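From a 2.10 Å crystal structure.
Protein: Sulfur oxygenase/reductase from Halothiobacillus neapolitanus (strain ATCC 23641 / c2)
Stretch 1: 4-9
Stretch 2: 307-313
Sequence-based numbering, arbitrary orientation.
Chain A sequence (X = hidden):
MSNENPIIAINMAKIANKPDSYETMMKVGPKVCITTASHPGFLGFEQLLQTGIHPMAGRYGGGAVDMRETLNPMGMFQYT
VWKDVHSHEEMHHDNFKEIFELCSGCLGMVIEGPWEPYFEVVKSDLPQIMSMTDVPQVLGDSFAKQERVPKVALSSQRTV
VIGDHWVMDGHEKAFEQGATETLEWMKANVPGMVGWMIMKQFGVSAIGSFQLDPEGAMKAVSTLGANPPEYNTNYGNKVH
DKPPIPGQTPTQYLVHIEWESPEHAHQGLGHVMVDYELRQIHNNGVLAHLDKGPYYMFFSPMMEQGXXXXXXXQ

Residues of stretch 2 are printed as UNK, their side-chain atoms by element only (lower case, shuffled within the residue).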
# COMPACT_ATOMS: atom_id res chain seq x y z
N GLU A 4 38.13 35.07 51.72
CA GLU A 4 36.78 35.47 51.30
C GLU A 4 35.75 34.37 51.59
O GLU A 4 35.91 33.22 51.16
CB GLU A 4 36.79 35.85 49.81
CG GLU A 4 35.41 35.96 49.13
CD GLU A 4 34.85 37.38 49.08
OE1 GLU A 4 33.81 37.65 49.74
OE2 GLU A 4 35.44 38.22 48.36
N ASN A 5 34.70 34.72 52.33
CA ASN A 5 33.54 33.86 52.55
C ASN A 5 32.35 34.54 51.90
O ASN A 5 31.63 35.33 52.54
CB ASN A 5 33.29 33.60 54.03
CG ASN A 5 33.96 34.63 54.94
OD1 ASN A 5 34.99 35.21 54.58
ND2 ASN A 5 33.39 34.85 56.12
N PRO A 6 32.09 34.30 50.61
CA PRO A 6 30.94 34.94 49.97
C PRO A 6 29.63 34.31 50.41
O PRO A 6 29.57 33.23 50.99
CB PRO A 6 31.21 34.73 48.47
CG PRO A 6 32.02 33.48 48.42
CD PRO A 6 32.89 33.50 49.66
N ILE A 7 28.56 35.02 50.07
CA ILE A 7 27.19 34.62 50.29
C ILE A 7 26.64 34.07 48.97
O ILE A 7 26.92 34.63 47.91
CB ILE A 7 26.37 35.84 50.78
CG1 ILE A 7 26.88 36.37 52.12
CG2 ILE A 7 24.89 35.56 50.81
CD1 ILE A 7 27.04 35.33 53.16
N ILE A 8 25.85 33.02 49.03
CA ILE A 8 25.27 32.45 47.82
C ILE A 8 23.77 32.54 47.96
O ILE A 8 23.20 32.02 48.93
CB ILE A 8 25.71 31.00 47.57
CG1 ILE A 8 27.23 30.92 47.50
CG2 ILE A 8 25.16 30.50 46.19
CD1 ILE A 8 27.73 29.52 47.18
N ALA A 9 23.13 33.24 47.03
CA ALA A 9 21.68 33.22 46.90
C ALA A 9 21.31 32.16 45.88
O ALA A 9 21.89 32.11 44.78
CB ALA A 9 21.12 34.59 46.50
N UNK A 307 34.33 32.56 38.47
CA UNK A 307 35.45 33.24 39.13
C UNK A 307 35.26 33.37 40.64
O UNK A 307 36.24 33.52 41.37
c UNK A 307 37.88 35.21 37.28
c UNK A 307 35.86 34.35 35.94
c UNK A 307 35.71 34.60 38.50
c UNK A 307 36.62 34.34 37.28
N UNK A 308 34.03 33.29 41.13
CA UNK A 308 33.82 33.29 42.57
C UNK A 308 34.54 32.13 43.26
O UNK A 308 34.92 32.24 44.43
c UNK A 308 31.23 31.65 41.14
n UNK A 308 30.71 30.38 41.12
c UNK A 308 30.47 28.57 42.83
c UNK A 308 30.84 29.82 42.37
c UNK A 308 31.70 31.94 42.39
c UNK A 308 31.34 29.21 44.99
c UNK A 308 31.71 30.45 44.53
c UNK A 308 32.33 33.22 42.85
c UNK A 308 31.47 30.77 43.19
c UNK A 308 30.72 28.28 44.15
N UNK A 309 34.73 31.01 42.56
CA UNK A 309 35.42 29.88 43.18
C UNK A 309 36.86 30.22 43.52
O UNK A 309 37.40 29.68 44.49
n UNK A 309 33.88 24.29 41.09
n UNK A 309 33.00 26.42 40.70
c UNK A 309 34.24 27.13 40.75
n UNK A 309 31.61 24.66 40.87
c UNK A 309 34.07 28.21 41.84
c UNK A 309 35.42 28.67 42.27
c UNK A 309 32.85 25.12 40.89
N UNK A 310 37.48 31.11 42.75
CA UNK A 310 38.90 31.40 42.90
C UNK A 310 39.22 32.00 44.26
O UNK A 310 40.35 31.87 44.72
n UNK A 310 41.73 32.04 37.21
c UNK A 310 39.38 32.34 41.78
c UNK A 310 40.51 31.73 38.05
c UNK A 310 40.50 32.38 39.46
c UNK A 310 39.45 31.71 40.39
N UNK A 311 38.25 32.64 44.92
CA UNK A 311 38.46 33.18 46.26
C UNK A 311 37.45 32.55 47.21
O UNK A 311 36.45 33.16 47.60
c UNK A 311 37.41 35.30 45.31
n UNK A 311 36.07 35.43 45.59
n UNK A 311 36.35 36.24 43.63
c UNK A 311 35.45 35.99 44.57
c UNK A 311 38.40 34.72 46.27
c UNK A 311 37.58 35.83 44.07
N UNK A 312 37.72 31.30 47.58
CA UNK A 312 37.05 30.61 48.67
C UNK A 312 38.08 30.32 49.77
O UNK A 312 39.19 30.85 49.75
c UNK A 312 36.39 29.32 48.17
c UNK A 312 35.08 29.47 47.41
c UNK A 312 34.01 30.00 48.34
c UNK A 312 34.67 28.15 46.81
N UNK A 313 37.70 29.46 50.72
CA UNK A 313 38.54 29.08 51.85
C UNK A 313 38.92 30.32 52.64
O UNK A 313 38.23 31.33 52.57
c UNK A 313 41.41 26.26 52.20
c UNK A 313 40.26 25.83 51.27
c UNK A 313 39.55 27.02 50.62
n UNK A 313 42.61 26.72 51.45
c UNK A 313 39.80 28.33 51.39

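Position 307 carries four side-chain carbons, forked at the second, and its side chain reaches nothing on stretch 1. The fork at the second carbon makes it leucine: L307. Its part here is backbone, since its O accepts a hydrogen bond from N of position 310 at 3.0 Å, closing a helix-like turn.

Position 308 has one carbon leading into fused five- and six-membered rings that hold eight carbons and one nitrogen, and a carbon of the six-membered ring lies near CD1 of I8. Such a ring system can only be tryptophan. CA-to-CB points sideways, but the end of W308 comes nearer, and its CZ3 meets CD1 of I8 at 4.2 Å. The approach is oblique. The polar corner of the indole, NE1, is hydrogen-bonded elsewhere in the structure, so this buried residue offers hydrocarbon to I8 without leaving its nitrogen unpaired.

Position 309 shows three carbons, a nitrogen, then a carbon bearing two more nitrogens: arginine. CA-to-CB of R309 points away from stretch 1, and its NH1 and NH2 are satisfied elsewhere in the structure.

Position 310 has four carbons in a row ending in nitrogen, an extended lysine. K310 lies beyond reach of stretch 1.

At position 311 one carbon precedes a five-membered ring of three carbons and two nitrogens, and a ring nitrogen lies near CG of E4. That is histidine. CG of E4 packs obliquely against the H311 ring, 3.6 Å from ND1, and lies 3.4 Å from the H311 backbone O. H311 is poorly ordered, so its contacts deserve less weight. A weak hydrogen bond runs from H311 N to W308 O.

Position 312 again has four carbons forked at the second, with a terminal carbon near CD of P6, so leucine. CA-to-CB of L312 points away from stretch 1, yet its end returns: CD2 sits 3.9 Å from CD of P6. Its backbone is close too, with CA 3.8 Å from O of E4.

Position 313, four carbons in a row ending in nitrogen, makes no close side-chain contact with stretch 1 and is lysine. CA-to-CB of K313 points away, but its backbone O comes within 3.3 Å of O of E4. Both are acceptors, so the proximity is no hydrogen bond.

The contact joins residues at least 300 positions apart and buries 289 Å² in total, with no hydrogen bond across it. Two apolar pairs, P6 with L312 and I8 with W308, form where CA-to-CB of P6 and of I8 points toward stretch 2, while that of N5, between P6 and E4, points away. E4 has the largest covered area; its CG lies by H311 and its O by L312 and K313. The contact rests on van der Waals packing without hydrogen bonds.

Stretch 2 (307-313) LWRKHLK
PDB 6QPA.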